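Local coordinates for SPT6 (Antonospora locustae, PDB 2XP1), which is a transcription elongation factor, associated with histone chaperoning and mRNA export, whose noncanonical tandem SH2 domains enable its interaction with RNA polymerase II, at residues E112-S117 against K122-F127; F139-N142 against I146-E149; S162-I167 against V171-R176. All coordinates share one frame; numbering follows the deposited sequence.

Contact 1. Residues E112-S117 against K122-F127; sequences EKLLSS and KVVYAF
Leu114, on the short helix 112-116, reaches over Val124 at the start of the strand. Trace it outward: CB heads for the strand, and CG stands anti to the backbone N (chi1 -161°), which carries the branch point to 4.1 Å from Val124 CG1. The chain then forks, and CD2 runs on past the valine to lie 3.8 Å from Tyr125 O. The leucine therefore straddles a side chain and the next carbonyl along the strand, while also touching Phe105 in the preceding loop. Val124 returns the contact at a different level. Its CG1, anti to the backbone N, presses against the last turn of the helix, 3.3 Å from Leu114 O. Where the helix ends, Ser117 bonds this same oxygen twice, through its backbone N and through OG at 2.7 Å, the hydroxyl coming in within the carbonyl plane, on a lone pair. Leu115 adds a lighter touch, its CD2 lying 4.0 Å from Val124 O. Helix and strand run nearly antiparallel, at 166°, with their axes 7.7 Å apart at closest approach. A helix laid over one face of an antiparallel sheet and leading into its edge strand is consistent with the opening helix-to-strand step of an SH2 domain, probably the C-terminal one of the tandem.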
loop_
_atom_site.group_PDB
_atom_site.type_symbol
_atom_site.label_atom_id
_atom_site.label_comp_id
_atom_site.label_asym_id
_atom_site.label_seq_id
_atom_site.Cartn_x
_atom_site.Cartn_y
_atom_site.Cartn_z
ATOM N N GLU A 112 18.104 -12.018 -23.477
ATOM C CA GLU A 112 18.266 -13.397 -23.947
ATOM C C GLU A 112 19.734 -13.843 -23.889
ATOM O O GLU A 112 20.023 -14.952 -23.433
ATOM C CB GLU A 112 17.689 -13.538 -25.379
ATOM C CG GLU A 112 18.222 -14.724 -26.245
ATOM C CD GLU A 112 17.835 -14.645 -27.749
ATOM O OE1 GLU A 112 17.020 -13.764 -28.127
ATOM O OE2 GLU A 112 18.345 -15.471 -28.551
ATOM N N LYS A 113 20.653 -12.994 -24.355
ATOM C CA LYS A 113 22.077 -13.348 -24.388
ATOM C C LYS A 113 22.546 -13.817 -23.021
ATOM O O LYS A 113 23.083 -14.927 -22.874
ATOM C CB LYS A 113 22.956 -12.177 -24.867
ATOM C CG LYS A 113 24.482 -12.468 -24.802
ATOM C CD LYS A 113 25.374 -11.331 -25.350
ATOM C CE LYS A 113 26.844 -11.778 -25.432
ATOM N NZ LYS A 113 27.758 -10.735 -25.974
ATOM N N LEU A 114 22.316 -12.959 -22.028
ATOM C CA LEU A 114 22.783 -13.199 -20.676
ATOM C C LEU A 114 22.208 -14.491 -20.086
ATOM O O LEU A 114 22.952 -15.294 -19.523
ATOM C CB LEU A 114 22.499 -11.990 -19.789
ATOM C CG LEU A 114 23.314 -11.919 -18.493
ATOM C CD1 LEU A 114 24.782 -11.506 -18.729
ATOM C CD2 LEU A 114 22.633 -10.989 -17.489
ATOM N N LEU A 115 20.902 -14.708 -20.245
ATOM C CA LEU A 115 20.263 -15.926 -19.735
ATOM C C LEU A 115 20.853 -17.220 -20.345
ATOM O O LEU A 115 20.760 -18.288 -19.739
ATOM C CB LEU A 115 18.733 -15.879 -19.914
ATOM C CG LEU A 115 17.786 -14.950 -19.134
ATOM C CD1 LEU A 115 16.434 -14.936 -19.803
ATOM C CD2 LEU A 115 17.587 -15.334 -17.681
ATOM N N SER A 116 21.467 -17.109 -21.525
ATOM C CA SER A 116 22.000 -18.267 -22.257
ATOM C C SER A 116 23.439 -18.544 -21.909
ATOM O O SER A 116 23.982 -19.596 -22.288
ATOM C CB SER A 116 21.909 -18.047 -23.769
ATOM O OG SER A 116 20.581 -18.199 -24.235
ATOM N N SER A 117 24.058 -17.596 -21.208
ATOM C CA SER A 117 25.477 -17.690 -20.845
ATOM C C SER A 117 25.712 -18.618 -19.656
ATOM O O SER A 117 26.858 -18.834 -19.257
ATOM C CB SER A 117 26.041 -16.305 -20.527
ATOM O OG SER A 117 25.556 -15.843 -19.276
ATOM N N LYS A 122 26.415 -20.448 -11.447
ATOM C CA LYS A 122 25.590 -19.598 -10.622
ATOM C C LYS A 122 24.249 -19.409 -11.301
ATOM O O LYS A 122 24.108 -19.711 -12.495
ATOM C CB LYS A 122 26.284 -18.256 -10.414
ATOM C CG LYS A 122 26.539 -17.500 -11.704
ATOM C CD LYS A 122 26.730 -16.019 -11.456
ATOM C CE LYS A 122 26.406 -15.219 -12.705
ATOM N NZ LYS A 122 27.407 -14.155 -12.956
ATOM N N VAL A 123 23.262 -18.928 -10.546
ATOM C CA VAL A 123 22.014 -18.446 -11.125
ATOM C C VAL A 123 22.246 -17.138 -11.863
ATOM O O VAL A 123 22.838 -16.201 -11.324
ATOM C CB VAL A 123 20.954 -18.198 -10.063
ATOM C CG1 VAL A 123 19.670 -17.672 -10.718
ATOM C CG2 VAL A 123 20.710 -19.481 -9.294
ATOM N N VAL A 124 21.771 -17.109 -13.103
ATOM C CA VAL A 124 21.881 -15.972 -13.991
ATOM C C VAL A 124 20.517 -15.342 -14.033
ATOM O O VAL A 124 19.510 -16.036 -14.192
ATOM C CB VAL A 124 22.275 -16.415 -15.412
ATOM C CG1 VAL A 124 22.417 -15.220 -16.309
ATOM C CG2 VAL A 124 23.588 -17.190 -15.385
ATOM N N TYR A 125 20.448 -14.032 -13.878
ATOM C CA TYR A 125 19.146 -13.420 -13.850
ATOM C C TYR A 125 19.169 -12.093 -14.507
ATOM O O TYR A 125 20.207 -11.450 -14.551
ATOM C CB TYR A 125 18.651 -13.275 -12.424
ATOM C CG TYR A 125 19.541 -12.463 -11.521
ATOM C CD1 TYR A 125 19.287 -11.108 -11.306
ATOM C CD2 TYR A 125 20.645 -13.042 -10.882
ATOM C CE1 TYR A 125 20.098 -10.352 -10.447
ATOM C CE2 TYR A 125 21.460 -12.298 -10.035
ATOM C CZ TYR A 125 21.169 -10.948 -9.815
ATOM O OH TYR A 125 21.973 -10.192 -8.982
ATOM N N ALA A 126 18.006 -11.674 -15.003
ATOM C CA ALA A 126 17.919 -10.433 -15.753
ATOM C C ALA A 126 16.628 -9.795 -15.420
ATOM O O ALA A 126 15.741 -10.468 -14.909
ATOM C CB ALA A 126 18.007 -10.707 -17.250
ATOM N N PHE A 127 16.509 -8.499 -15.695
ATOM C CA PHE A 127 15.226 -7.800 -15.512
ATOM C C PHE A 127 14.877 -7.055 -16.784
ATOM O O PHE A 127 15.739 -6.470 -17.391
ATOM C CB PHE A 127 15.272 -6.764 -14.385
ATOM C CG PHE A 127 15.470 -7.332 -13.037
ATOM C CD1 PHE A 127 16.763 -7.602 -12.566
ATOM C CD2 PHE A 127 14.380 -7.544 -12.204
ATOM C CE1 PHE A 127 16.980 -8.121 -11.301
ATOM C CE2 PHE A 127 14.552 -8.061 -10.925
ATOM C CZ PHE A 127 15.888 -8.356 -10.452
#

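Contact 2. Residues F139-N142 against I146-E149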
loop_
_atom_site.group_PDB
_atom_site.type_symbol
_atom_site.label_atom_id
_atom_site.label_comp_id
_atom_site.label_asym_id
_atom_site.label_seq_id
_atom_site.Cartn_x
_atom_site.Cartn_y
_atom_site.Cartn_z
ATOM N N PHE A 139 11.181 -10.445 -13.780
ATOM C CA PHE A 139 12.399 -11.008 -13.214
ATOM C C PHE A 139 12.574 -12.396 -13.834
ATOM O O PHE A 139 11.778 -13.293 -13.551
ATOM C CB PHE A 139 12.269 -11.156 -11.687
ATOM C CG PHE A 139 13.371 -11.955 -11.063
ATOM C CD1 PHE A 139 14.715 -11.592 -11.258
ATOM C CD2 PHE A 139 13.085 -13.082 -10.292
ATOM C CE1 PHE A 139 15.753 -12.338 -10.687
ATOM C CE2 PHE A 139 14.118 -13.841 -9.703
ATOM C CZ PHE A 139 15.449 -13.468 -9.908
ATOM N N ALA A 140 13.609 -12.542 -14.667
ATOM C CA ALA A 140 13.915 -13.779 -15.384
ATOM C C ALA A 140 15.164 -14.408 -14.813
ATOM O O ALA A 140 16.159 -13.728 -14.588
ATOM C CB ALA A 140 14.136 -13.512 -16.873
ATOM N N TYR A 141 15.124 -15.709 -14.578
ATOM C CA TYR A 141 16.301 -16.355 -14.060
ATOM C C TYR A 141 16.549 -17.743 -14.595
ATOM O O TYR A 141 15.613 -18.459 -14.920
ATOM C CB TYR A 141 16.332 -16.316 -12.542
ATOM C CG TYR A 141 15.264 -17.091 -11.841
ATOM C CD1 TYR A 141 15.560 -18.332 -11.275
ATOM C CD2 TYR A 141 13.974 -16.572 -11.677
ATOM C CE1 TYR A 141 14.597 -19.073 -10.598
ATOM C CE2 TYR A 141 12.992 -17.301 -10.978
ATOM C CZ TYR A 141 13.326 -18.557 -10.440
ATOM O OH TYR A 141 12.403 -19.317 -9.745
ATOM N N ASN A 142 17.824 -18.112 -14.670
ATOM C CA ASN A 142 18.235 -19.404 -15.177
ATOM C C ASN A 142 19.078 -20.180 -14.150
ATOM O O ASN A 142 20.203 -19.767 -13.790
ATOM C CB ASN A 142 18.963 -19.227 -16.515
ATOM C CG ASN A 142 19.001 -20.502 -17.346
ATOM O OD1 ASN A 142 18.416 -21.522 -16.978
ATOM N ND2 ASN A 142 19.698 -20.449 -18.474
ATOM N N ILE A 146 15.004 -21.572 -17.590
ATOM C CA ILE A 146 14.593 -20.169 -17.525
ATOM C C ILE A 146 13.149 -20.033 -16.975
ATOM O O ILE A 146 12.188 -20.426 -17.640
ATOM C CB ILE A 146 14.766 -19.454 -18.905
ATOM C CG1 ILE A 146 16.125 -19.788 -19.521
ATOM C CG2 ILE A 146 14.653 -17.928 -18.769
ATOM C CD1 ILE A 146 16.195 -19.603 -21.046
ATOM N N LEU A 147 13.028 -19.493 -15.750
ATOM C CA LEU A 147 11.738 -19.164 -15.101
ATOM C C LEU A 147 11.527 -17.640 -15.099
ATOM O O LEU A 147 12.471 -16.898 -15.341
ATOM C CB LEU A 147 11.665 -19.714 -13.658
ATOM C CG LEU A 147 12.192 -21.101 -13.231
ATOM C CD1 LEU A 147 11.578 -21.483 -11.910
ATOM C CD2 LEU A 147 11.887 -22.193 -14.240
ATOM N N GLU A 148 10.299 -17.176 -14.831
ATOM C CA GLU A 148 9.984 -15.744 -14.885
ATOM C C GLU A 148 9.012 -15.390 -13.797
ATOM O O GLU A 148 8.166 -16.199 -13.467
ATOM C CB GLU A 148 9.306 -15.375 -16.187
ATOM C CG GLU A 148 10.188 -15.270 -17.375
ATOM C CD GLU A 148 9.364 -15.214 -18.643
ATOM O OE1 GLU A 148 8.115 -15.190 -18.564
ATOM O OE2 GLU A 148 9.962 -15.205 -19.728
ATOM N N GLU A 149 9.127 -14.182 -13.246
ATOM C CA GLU A 149 8.234 -13.743 -12.199
ATOM C C GLU A 149 7.914 -12.296 -12.405
ATOM O O GLU A 149 8.748 -11.538 -12.895
ATOM C CB GLU A 149 8.862 -13.902 -10.824
ATOM C CG GLU A 149 9.251 -15.318 -10.378
ATOM C CD GLU A 149 9.660 -15.351 -8.898
ATOM O OE1 GLU A 149 10.868 -15.253 -8.616
ATOM O OE2 GLU A 149 8.768 -15.451 -8.019
#
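Tyr141 and Leu147 face each other as a hydrogen-bonded pair in the antiparallel hairpin, and here the side chains pack tightly. Leu147 CB sits over one face of the tyrosine ring, 4.1 Å from its centroid and offset toward the rim, a CH-pi contact; its CD1 goes further and meets Tyr141 OH at 3.2 Å. The ring lies across its neighbour because CG occupies the crowded position between the backbone N and the carbonyl carbon (chi1 66°). One pair along, Phe139 and Glu149 lie side by side, with Glu149 OE1 in the plane of the phenyl ring at its edge, 3.5 Å from CD2. The same OE1 approaches Tyr141 CE2 obliquely, at 3.8 Å. That carboxylate is held on both oxygens, OE1 by a salt bridge to Arg174 NE and OE2 by Tyr159 OH, which should stabilise its charge. With an alanine in place of the tyrosine, Leu147 would probably lose the ring face it packs on, and a gap would open beside the Glu149 carboxylate. Between the strands, backbone bonds such as Tyr141 N to Leu147 O, 3.0 Å, tie the hairpin together. Phe139, Ala140 and Asn142 are buried; the loose side is strand 146-149, where Ile146, Leu147 and Glu148 are exposed. Glu148 touches Tyr128, with a bound sulfate about 5 Å from its side chain. Ile146 leans its CG1 on Asn142 CG at 3.7 Å and also packs on Leu115, whose O accepts from Asn142 ND2. Helix 112-116 lies over the Ala140 and Ile146 face, helix 167-175 meets the Phe139 and Tyr141 face, and strand 124-129 runs along the far edge of strand 136-142.

Contact 3. Residues S162-I167 against V171-R176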
loop_
_atom_site.group_PDB
_atom_site.type_symbol
_atom_site.label_atom_id
_atom_site.label_comp_id
_atom_site.label_asym_id
_atom_site.label_seq_id
_atom_site.Cartn_x
_atom_site.Cartn_y
_atom_site.Cartn_z
ATOM N N SER A 162 5.353 -9.172 -0.572
ATOM C CA SER A 162 6.463 -8.323 -0.165
ATOM C C SER A 162 6.663 -7.056 -1.009
ATOM O O SER A 162 6.171 -6.958 -2.098
ATOM C CB SER A 162 7.721 -9.180 -0.143
ATOM O OG SER A 162 7.513 -10.298 0.705
ATOM N N THR A 163 7.434 -6.120 -0.490
ATOM C CA THR A 163 7.566 -4.789 -1.038
ATOM C C THR A 163 9.028 -4.331 -0.903
ATOM O O THR A 163 9.671 -4.624 0.100
ATOM C CB THR A 163 6.502 -3.848 -0.369
ATOM O OG1 THR A 163 5.228 -4.062 -0.999
ATOM C CG2 THR A 163 6.827 -2.388 -0.488
ATOM N N PHE A 164 9.549 -3.659 -1.941
ATOM C CA PHE A 164 10.976 -3.240 -2.040
ATOM C C PHE A 164 11.190 -1.837 -2.656
ATOM O O PHE A 164 10.501 -1.441 -3.615
ATOM C CB PHE A 164 11.788 -4.276 -2.841
ATOM C CG PHE A 164 11.552 -5.699 -2.409
ATOM C CD1 PHE A 164 10.638 -6.496 -3.092
ATOM C CD2 PHE A 164 12.207 -6.223 -1.293
ATOM C CE1 PHE A 164 10.394 -7.782 -2.695
ATOM C CE2 PHE A 164 11.964 -7.530 -0.876
ATOM C CZ PHE A 164 11.052 -8.311 -1.583
ATOM N N LYS A 165 12.135 -1.076 -2.097
ATOM C CA LYS A 165 12.488 0.226 -2.678
ATOM C C LYS A 165 13.209 0.133 -4.042
ATOM O O LYS A 165 13.053 1.016 -4.891
ATOM C CB LYS A 165 13.250 1.116 -1.672
ATOM C CG LYS A 165 14.618 0.659 -1.216
ATOM C CD LYS A 165 15.404 1.884 -0.749
ATOM C CE LYS A 165 16.774 1.553 -0.169
ATOM N NZ LYS A 165 17.406 2.755 0.451
ATOM N N ASP A 166 13.953 -0.955 -4.256
ATOM C CA ASP A 166 14.787 -1.122 -5.454
ATOM C C ASP A 166 15.111 -2.591 -5.720
ATOM O O ASP A 166 14.895 -3.455 -4.858
ATOM C CB ASP A 166 16.098 -0.279 -5.361
ATOM C CG ASP A 166 16.979 -0.634 -4.141
ATOM O OD1 ASP A 166 16.794 -1.709 -3.513
ATOM O OD2 ASP A 166 17.889 0.174 -3.803
ATOM N N ILE A 167 15.648 -2.862 -6.908
ATOM C CA ILE A 167 16.026 -4.208 -7.355
ATOM C C ILE A 167 16.978 -4.944 -6.394
ATOM O O ILE A 167 16.827 -6.191 -6.117
ATOM C CB ILE A 167 16.647 -4.115 -8.761
ATOM C CG1 ILE A 167 15.558 -3.753 -9.797
ATOM C CG2 ILE A 167 17.457 -5.377 -9.126
ATOM C CD1 ILE A 167 16.102 -3.634 -11.218
ATOM N N VAL A 171 16.584 -8.448 -4.943
ATOM C CA VAL A 171 17.588 -9.498 -5.169
ATOM C C VAL A 171 17.966 -10.180 -3.844
ATOM O O VAL A 171 17.902 -11.421 -3.720
ATOM C CB VAL A 171 18.846 -8.930 -5.860
ATOM C CG1 VAL A 171 19.999 -9.954 -5.841
ATOM C CG2 VAL A 171 18.510 -8.509 -7.277
ATOM N N ALA A 172 18.323 -9.352 -2.859
ATOM C CA ALA A 172 18.742 -9.828 -1.544
ATOM C C ALA A 172 17.724 -10.801 -0.948
ATOM O O ALA A 172 18.087 -11.866 -0.452
ATOM C CB ALA A 172 18.977 -8.645 -0.598
ATOM N N TYR A 173 16.451 -10.424 -1.023
ATOM C CA TYR A 173 15.365 -11.230 -0.493
ATOM C C TYR A 173 15.158 -12.528 -1.294
ATOM O O TYR A 173 15.033 -13.618 -0.722
ATOM C CB TYR A 173 14.092 -10.388 -0.475
ATOM C CG TYR A 173 12.835 -11.199 -0.511
ATOM C CD1 TYR A 173 12.231 -11.653 0.663
ATOM C CD2 TYR A 173 12.250 -11.508 -1.718
ATOM C CE1 TYR A 173 11.068 -12.407 0.623
ATOM C CE2 TYR A 173 11.098 -12.249 -1.783
ATOM C CZ TYR A 173 10.504 -12.702 -0.616
ATOM O OH TYR A 173 9.344 -13.440 -0.729
ATOM N N ARG A 174 15.139 -12.393 -2.618
ATOM C CA ARG A 174 14.849 -13.490 -3.534
ATOM C C ARG A 174 15.816 -14.677 -3.428
ATOM O O ARG A 174 15.395 -15.844 -3.568
ATOM C CB ARG A 174 14.838 -12.953 -4.959
ATOM C CG ARG A 174 14.328 -13.917 -5.986
ATOM C CD ARG A 174 12.897 -14.301 -5.725
ATOM N NE ARG A 174 12.485 -15.335 -6.662
ATOM C CZ ARG A 174 12.742 -16.628 -6.502
ATOM N NH1 ARG A 174 13.417 -17.057 -5.436
ATOM N NH2 ARG A 174 12.327 -17.499 -7.413
ATOM N N LYS A 175 17.094 -14.382 -3.170
ATOM C CA LYS A 175 18.136 -15.435 -3.038
ATOM C C LYS A 175 18.087 -16.274 -1.738
ATOM O O LYS A 175 18.264 -17.489 -1.781
ATOM C CB LYS A 175 19.559 -14.874 -3.291
ATOM C CG LYS A 175 20.109 -13.928 -2.225
ATOM C CD LYS A 175 21.338 -13.215 -2.738
ATOM C CE LYS A 175 22.139 -12.632 -1.607
ATOM N NZ LYS A 175 23.599 -12.722 -1.913
ATOM N N ARG A 176 17.841 -15.615 -0.603
ATOM C CA ARG A 176 18.165 -16.168 0.718
ATOM C C ARG A 176 16.922 -16.293 1.593
ATOM O O ARG A 176 16.065 -17.148 1.357
ATOM C CB ARG A 176 19.208 -15.282 1.414
ATOM C CG ARG A 176 20.069 -15.974 2.484
ATOM C CD ARG A 176 21.394 -16.518 1.919
ATOM N NE ARG A 176 22.299 -16.978 2.978
ATOM C CZ ARG A 176 23.468 -17.586 2.769
ATOM N NH1 ARG A 176 23.887 -17.826 1.530
ATOM N NH2 ARG A 176 24.222 -17.967 3.802
#
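Phe164 brings the tip of its ring over one face of Tyr173, CZ lying 3.4 Å from Tyr173 CD2. The two planes are inclined at 45° with centroids 5.2 Å apart. Phe164 CE2 also reaches back to Tyr173 CB, at 3.6 Å, so the phenyl corner fits against the root of the tyrosine as well as its ring. Further out, Ser162 OG approaches the phenol end obliquely, 3.9 Å from Tyr173 OH. With CG anti to the backbone N (chi1 156°), the tyrosine lies back along strand 162-164, and its side chain crosses that of Phe164 at about a right angle. Phe164 has a second aromatic neighbour in Phe170, which meets it edge-to-face. Strand 162-164 closes the sheet, and the helix that follows it, 167-175, corresponds to the second of the two helices that flank the sheet in the SH2 fold. Asp166 takes the N-cap position of that helix, its side chain capping a backbone N. The first helical turn is then locked by Val171 N donating to Ile167 O, 2.6 Å long and nearly straight at 172°. Beside this bond the two branched side chains touch through their CG2 methyls, 3.8 Å apart, and Val171 CG2 comes to 3.1 Å from Ile167 O. Ile167 packs on Phe127 and Leu157, Val171 on Tyr125 and Phe127. Thr163 on the strand and Lys165 just after it pack on Asn161 of the second subunit.

All three contacts probably belong to the C-terminal SH2 domain. Contact 2 is a hairpin within the sheet, held chiefly by backbone hydrogen bonds, with exposed residues on strand 146-149 beside buried ones; contacts 1 and 3 join the two outermost strands to helices on opposite faces. Contact 1, almost wholly apolar between its segments, pairs buried Leu115 and Val124 with an exposed helix end, and meets contact 2 through Val124 O and Asn142 N, 2.7 Å apart. Contact 3 is aromatic and helical, and none of its touching residues is fully exposed. Its Arg174 carries charge to Glu149 of the hairpin, and its CG packs on Phe139 CE2. Contacts 1 and 3 touch where Phe127 CE1 packs on Ile167 CG2.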